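Local coordinates for methylmalonyl-CoA epimerase, mitochondrial (Homo sapiens, PDB 3RMU), which interconverts the (R) and (S) forms of methylmalonyl-CoA in mitochondrial propionyl-CoA metabolism, as a cobalt-binding enzyme, at residues A[5-11]-A[78-84]; A[38-44]-A[56-60]. One frame throughout, in Å; residues are numbered along the deposited sequence.

Contact 1 of 2, residues A[5-11]-A[78-84]. With CO (cobalt (II) ion), chain E.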
# COMPACT_ATOMS: atom_id res chain seq x y z
N ARG A 5 -5.78 3.08 -12.68
CA ARG A 5 -6.10 3.18 -11.26
C ARG A 5 -5.32 2.20 -10.41
O ARG A 5 -4.81 1.22 -10.90
CB ARG A 5 -7.63 2.97 -11.00
CG ARG A 5 -8.20 1.58 -11.37
CD ARG A 5 -9.70 1.41 -10.96
NE ARG A 5 -10.56 2.45 -11.55
CZ ARG A 5 -11.11 2.40 -12.77
NH1 ARG A 5 -10.92 1.34 -13.56
NH2 ARG A 5 -11.87 3.41 -13.20
N LEU A 6 -5.32 2.43 -9.12
CA LEU A 6 -4.84 1.44 -8.18
C LEU A 6 -5.95 0.42 -7.99
O LEU A 6 -7.00 0.73 -7.47
CB LEU A 6 -4.44 2.06 -6.84
CG LEU A 6 -3.91 1.05 -5.81
CD1 LEU A 6 -2.47 0.90 -6.10
CD2 LEU A 6 -4.17 1.56 -4.40
N ASN A 7 -5.71 -0.79 -8.47
CA ASN A 7 -6.62 -1.91 -8.32
C ASN A 7 -6.63 -2.46 -6.88
O ASN A 7 -7.68 -2.62 -6.29
CB ASN A 7 -6.27 -2.97 -9.36
CG ASN A 7 -7.16 -4.16 -9.29
OD1 ASN A 7 -7.06 -5.00 -8.40
ND2 ASN A 7 -8.07 -4.24 -10.26
N HIS A 8 -5.47 -2.70 -6.28
CA HIS A 8 -5.42 -3.15 -4.89
C HIS A 8 -4.10 -2.83 -4.25
O HIS A 8 -3.09 -2.61 -4.95
CB HIS A 8 -5.72 -4.68 -4.76
CG HIS A 8 -4.82 -5.61 -5.54
ND1 HIS A 8 -5.15 -6.06 -6.80
CD2 HIS A 8 -3.72 -6.32 -5.17
CE1 HIS A 8 -4.23 -6.93 -7.21
NE2 HIS A 8 -3.34 -7.09 -6.24
N VAL A 9 -4.12 -2.80 -2.92
CA VAL A 9 -2.92 -2.86 -2.10
C VAL A 9 -2.98 -4.22 -1.49
O VAL A 9 -4.01 -4.58 -0.93
CB VAL A 9 -2.86 -1.77 -1.03
CG1 VAL A 9 -1.65 -2.00 -0.12
CG2 VAL A 9 -2.70 -0.45 -1.67
N ALA A 10 -1.92 -5.02 -1.60
CA ALA A 10 -1.90 -6.40 -1.07
C ALA A 10 -1.13 -6.39 0.26
O ALA A 10 -0.03 -5.86 0.33
CB ALA A 10 -1.12 -7.37 -1.99
N ILE A 11 -1.75 -6.97 1.28
CA ILE A 11 -1.14 -7.10 2.62
C ILE A 11 -1.04 -8.57 2.95
O ILE A 11 -2.04 -9.28 2.89
CB ILE A 11 -2.02 -6.42 3.74
CG1 ILE A 11 -2.44 -5.00 3.39
CG2 ILE A 11 -1.30 -6.51 5.13
CD1 ILE A 11 -1.39 -4.04 3.08
N MET A 78 2.72 -4.90 4.13
CA MET A 78 2.36 -4.51 2.78
C MET A 78 3.29 -5.28 1.84
O MET A 78 4.51 -5.26 1.99
CB MET A 78 2.47 -2.98 2.60
CG MET A 78 1.60 -2.17 3.65
SD MET A 78 1.96 -0.40 3.88
CE MET A 78 1.36 0.12 2.25
N HIS A 79 2.70 -6.00 0.91
CA HIS A 79 3.44 -6.89 0.03
C HIS A 79 3.57 -6.29 -1.38
O HIS A 79 4.66 -6.32 -1.95
CB HIS A 79 2.80 -8.27 -0.02
CG HIS A 79 3.57 -9.25 -0.84
ND1 HIS A 79 3.25 -9.54 -2.15
CD2 HIS A 79 4.65 -10.00 -0.54
CE1 HIS A 79 4.13 -10.39 -2.63
NE2 HIS A 79 4.99 -10.70 -1.67
N HIS A 80 2.49 -5.78 -1.98
CA HIS A 80 2.61 -5.15 -3.32
C HIS A 80 1.49 -4.15 -3.55
O HIS A 80 0.50 -4.15 -2.82
CB HIS A 80 2.68 -6.17 -4.49
CG HIS A 80 1.45 -7.02 -4.72
ND1 HIS A 80 1.29 -8.26 -4.15
CD2 HIS A 80 0.37 -6.85 -5.54
CE1 HIS A 80 0.16 -8.80 -4.57
NE2 HIS A 80 -0.42 -7.97 -5.42
N ILE A 81 1.64 -3.32 -4.57
CA ILE A 81 0.52 -2.52 -5.09
C ILE A 81 0.21 -2.99 -6.49
O ILE A 81 1.12 -3.39 -7.23
CB ILE A 81 0.84 -1.03 -5.05
CG1 ILE A 81 2.15 -0.70 -5.80
CG2 ILE A 81 0.96 -0.56 -3.57
CD1 ILE A 81 2.42 0.82 -5.96
N CYS A 82 -1.05 -2.93 -6.89
CA CYS A 82 -1.39 -3.34 -8.21
C CYS A 82 -2.02 -2.18 -8.94
O CYS A 82 -3.03 -1.63 -8.50
CB CYS A 82 -2.33 -4.54 -8.20
SG CYS A 82 -2.95 -4.97 -9.84
N ILE A 83 -1.40 -1.81 -10.05
CA ILE A 83 -1.88 -0.71 -10.88
C ILE A 83 -2.35 -1.22 -12.26
O ILE A 83 -1.70 -2.06 -12.91
CB ILE A 83 -0.81 0.42 -11.03
CG1 ILE A 83 -0.24 0.84 -9.68
CG2 ILE A 83 -1.37 1.68 -11.79
CD1 ILE A 83 0.89 1.88 -9.78
N GLU A 84 -3.47 -0.69 -12.72
CA GLU A 84 -4.01 -1.11 -13.99
C GLU A 84 -3.31 -0.45 -15.16
O GLU A 84 -2.80 0.66 -15.06
CB GLU A 84 -5.52 -0.86 -14.06
CG GLU A 84 -6.24 -1.72 -13.04
CD GLU A 84 -7.72 -1.53 -13.02
OE1 GLU A 84 -8.26 -0.80 -13.88
OE2 GLU A 84 -8.36 -2.12 -12.13
CO CO E . -1.99 -8.56 -6.44
O HOH W 1 -7.67 1.87 -14.66
O HOH W 2 -1.45 -10.77 -6.94
O HOH W 3 -3.57 -10.09 -7.31
O HOH W 4 -2.86 -9.66 -4.57
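The cobalt site of the epimerase is built on this strand pair: His8 and His80, one from each strand, bind the ion through NE2, each at 2.0 Å from the cobalt. Glu130 of the strand 129-133 and three waters fill the remaining positions. The imidazoles meet rim to rim with planes 76° apart. In both, CG sits between the backbone N and the carbonyl carbon (chi1 near 60°), which turns each ring toward the cobalt, and each is backed by its cross-strand neighbour: Cys82 CB lies over one face of His8, 3.4 Å from the ring centroid, and Ala10 CB does the same for His80. A second shell fixes their rotation. His8 ND1 donates to Asn7 OD1 at 2.7 Å, while His80 ND1 gives an almost straight bond, 179°, to His79 ND1 in both ring planes. The pair belongs to the metal-bearing mixed sheet of the vicinal oxygen chelate fold; its two strands run antiparallel, with two classic beta bulges, Asn7 and His8 facing Cys82, and His79 and His80 facing Ala10. Asn7 is held in turn: its ND2 reaches the anti lone pair of Glu84 OE2 at 2.8 Å. Glu84 OE1 makes a weak salt bridge with Arg5 NH1 at 3.4 Å. On the reverse face, Ile11 CD1 packs on Met78 CG, and Val9 CG2 on Ile81 CG2.

Contact 2 of 2, residues A[38-44]-A[56-60]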
# COMPACT_ATOMS: atom_id res chain seq x y z
N PRO A 38 -5.92 -21.64 -5.09
CA PRO A 38 -4.85 -22.64 -5.07
C PRO A 38 -3.82 -22.46 -6.18
O PRO A 38 -2.64 -22.73 -5.96
CB PRO A 38 -5.59 -23.97 -5.24
CG PRO A 38 -6.96 -23.70 -4.84
CD PRO A 38 -7.24 -22.30 -5.20
N GLU A 39 -4.27 -22.05 -7.37
CA GLU A 39 -3.37 -21.81 -8.50
C GLU A 39 -2.30 -20.76 -8.18
O GLU A 39 -1.21 -20.78 -8.77
CB GLU A 39 -4.15 -21.31 -9.72
CG GLU A 39 -5.05 -22.34 -10.38
CD GLU A 39 -5.51 -21.90 -11.76
OE1 GLU A 39 -4.72 -22.02 -12.73
OE2 GLU A 39 -6.64 -21.40 -11.88
N HIS A 40 -2.63 -19.83 -7.28
CA HIS A 40 -1.74 -18.71 -6.94
C HIS A 40 -1.07 -18.88 -5.59
O HIS A 40 -0.30 -18.01 -5.14
CB HIS A 40 -2.54 -17.42 -7.05
CG HIS A 40 -3.21 -17.30 -8.37
ND1 HIS A 40 -2.55 -16.85 -9.49
CD2 HIS A 40 -4.45 -17.68 -8.78
CE1 HIS A 40 -3.36 -16.92 -10.53
NE2 HIS A 40 -4.52 -17.42 -10.13
N GLY A 41 -1.38 -20.00 -4.93
CA GLY A 41 -0.76 -20.35 -3.65
C GLY A 41 -1.08 -19.43 -2.49
O GLY A 41 -0.29 -19.32 -1.55
N VAL A 42 -2.24 -18.76 -2.54
CA VAL A 42 -2.66 -17.93 -1.44
C VAL A 42 -4.16 -18.07 -1.23
O VAL A 42 -4.87 -18.58 -2.11
CB VAL A 42 -2.34 -16.44 -1.66
CG1 VAL A 42 -0.82 -16.20 -1.79
CG2 VAL A 42 -3.09 -15.93 -2.89
N SER A 43 -4.58 -17.66 -0.05
CA SER A 43 -6.00 -17.35 0.26
C SER A 43 -6.15 -15.84 0.36
O SER A 43 -5.26 -15.15 0.83
CB SER A 43 -6.43 -18.02 1.58
OG SER A 43 -6.51 -19.46 1.45
N VAL A 44 -7.28 -15.28 -0.08
CA VAL A 44 -7.45 -13.82 -0.08
C VAL A 44 -8.74 -13.39 0.62
O VAL A 44 -9.79 -14.05 0.45
CB VAL A 44 -7.45 -13.24 -1.53
CG1 VAL A 44 -8.50 -13.93 -2.39
CG2 VAL A 44 -7.62 -11.66 -1.52
N LEU A 56 -6.09 -8.96 1.48
CA LEU A 56 -5.38 -9.59 2.59
C LEU A 56 -5.03 -11.03 2.18
O LEU A 56 -5.90 -11.81 1.80
CB LEU A 56 -6.25 -9.59 3.86
CG LEU A 56 -6.89 -8.28 4.33
CD1 LEU A 56 -7.84 -8.52 5.53
CD2 LEU A 56 -5.83 -7.27 4.68
N LEU A 57 -3.75 -11.41 2.31
CA LEU A 57 -3.26 -12.63 1.68
C LEU A 57 -2.62 -13.48 2.74
O LEU A 57 -1.92 -12.95 3.60
CB LEU A 57 -2.18 -12.29 0.65
CG LEU A 57 -2.62 -11.44 -0.55
CD1 LEU A 57 -1.41 -11.17 -1.47
CD2 LEU A 57 -3.74 -12.14 -1.28
N HIS A 58 -2.87 -14.79 2.66
CA HIS A 58 -2.19 -15.78 3.50
C HIS A 58 -1.82 -17.00 2.67
O HIS A 58 -2.58 -17.38 1.78
CB HIS A 58 -3.09 -16.18 4.68
CG HIS A 58 -2.40 -17.05 5.68
ND1 HIS A 58 -1.53 -16.54 6.62
CD2 HIS A 58 -2.41 -18.39 5.85
CE1 HIS A 58 -1.05 -17.54 7.34
NE2 HIS A 58 -1.58 -18.67 6.90
N PRO A 59 -0.64 -17.60 2.92
CA PRO A 59 -0.20 -18.77 2.16
C PRO A 59 -1.22 -19.89 2.11
O PRO A 59 -1.91 -20.18 3.11
CB PRO A 59 1.04 -19.26 2.93
CG PRO A 59 1.56 -18.02 3.58
CD PRO A 59 0.35 -17.23 3.94
N LEU A 60 -1.26 -20.53 0.95
CA LEU A 60 -2.06 -21.73 0.74
C LEU A 60 -1.10 -22.74 0.12
O LEU A 60 -0.72 -22.62 -1.06
CB LEU A 60 -3.26 -21.41 -0.14
CG LEU A 60 -4.30 -22.50 -0.38
CD1 LEU A 60 -5.00 -22.88 0.90
CD2 LEU A 60 -5.31 -21.97 -1.41
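Leu60 has its CG opposite the backbone N across the first side-chain bond (chi1 -174°), which carries CD2 over the backbone at Val42 and Pro38 and CD1 toward Ser43 OG, and Leu57, with CG anti to its carbonyl carbon (chi1 -63°), swings CD2 alongside Val44. Leu60 lies at the open end of the beta hairpin formed by strands 42-48 and 53-59, and Leu57 lies inside it; the hairpin is part of the vicinal oxygen chelate fold. Between them the strands run antiparallel. Ser43 and His58 form the hydrogen-bonded pair, Ser43 N giving to His58 O at 2.7 Å and His58 N returning a bond to Ser43 O at 3.0 Å. Val44 and Leu57 make the next, non-hydrogen-bonded pair, where CA-H groups approach carbonyls: Val44 CA lies 3.2 Å from Leu56 O.

On the face bearing Val44, Leu57 CD2 touches Val44 CB at 3.9 Å with the side chains side by side, and it also meets Val42 CG2, whose side chain slants across it. The other face carries Ser43 and His58; the His58 ring has Pro59 CD over one side, and its ND1 is satisfied by the carbonyl of Val13. Helix 16-26 covers this face through Leu16, which touches both Ser43 and His58.

At the open end, where strand 42-48 begins and 53-59 finishes, the pairing becomes less regular. Gly41, at a positive phi, and Val42 both face Leu37 in a G1 beta bulge. Gly41 O takes the N-H of Leu60 at 2.9 Å, but from 60° above its carbonyl plane, and also accepts a bond from Ser64 OG. Beyond it, the Leu60 side chain runs beside the Pro38 ring, and its CD2 comes within 3.5 Å of Val42 O.

Contacts 1 and 2 belong to the same mixed sheet, where strand 3-12 of the first lies beside strand 53-59 of the second, and contact 2 is nested in the chain between the segments of contact 1. The seam is direct: Ile11 O lies 2.8 Å from Leu57 N, a probable hydrogen bond, and Ala10 CB packs on Leu57 CD1. Contact 1 is the buried centre, polar on its metal-bearing face and largely apolar on the face of Val9, Met78 and Ile81, which packs against the second subunit. Contact 2 is only partly buried, touches no other subunit and relies on backbone bonds and leucine packing. Leu57 nevertheless carries it to the cobalt site, its CD1 touching the His80 ring.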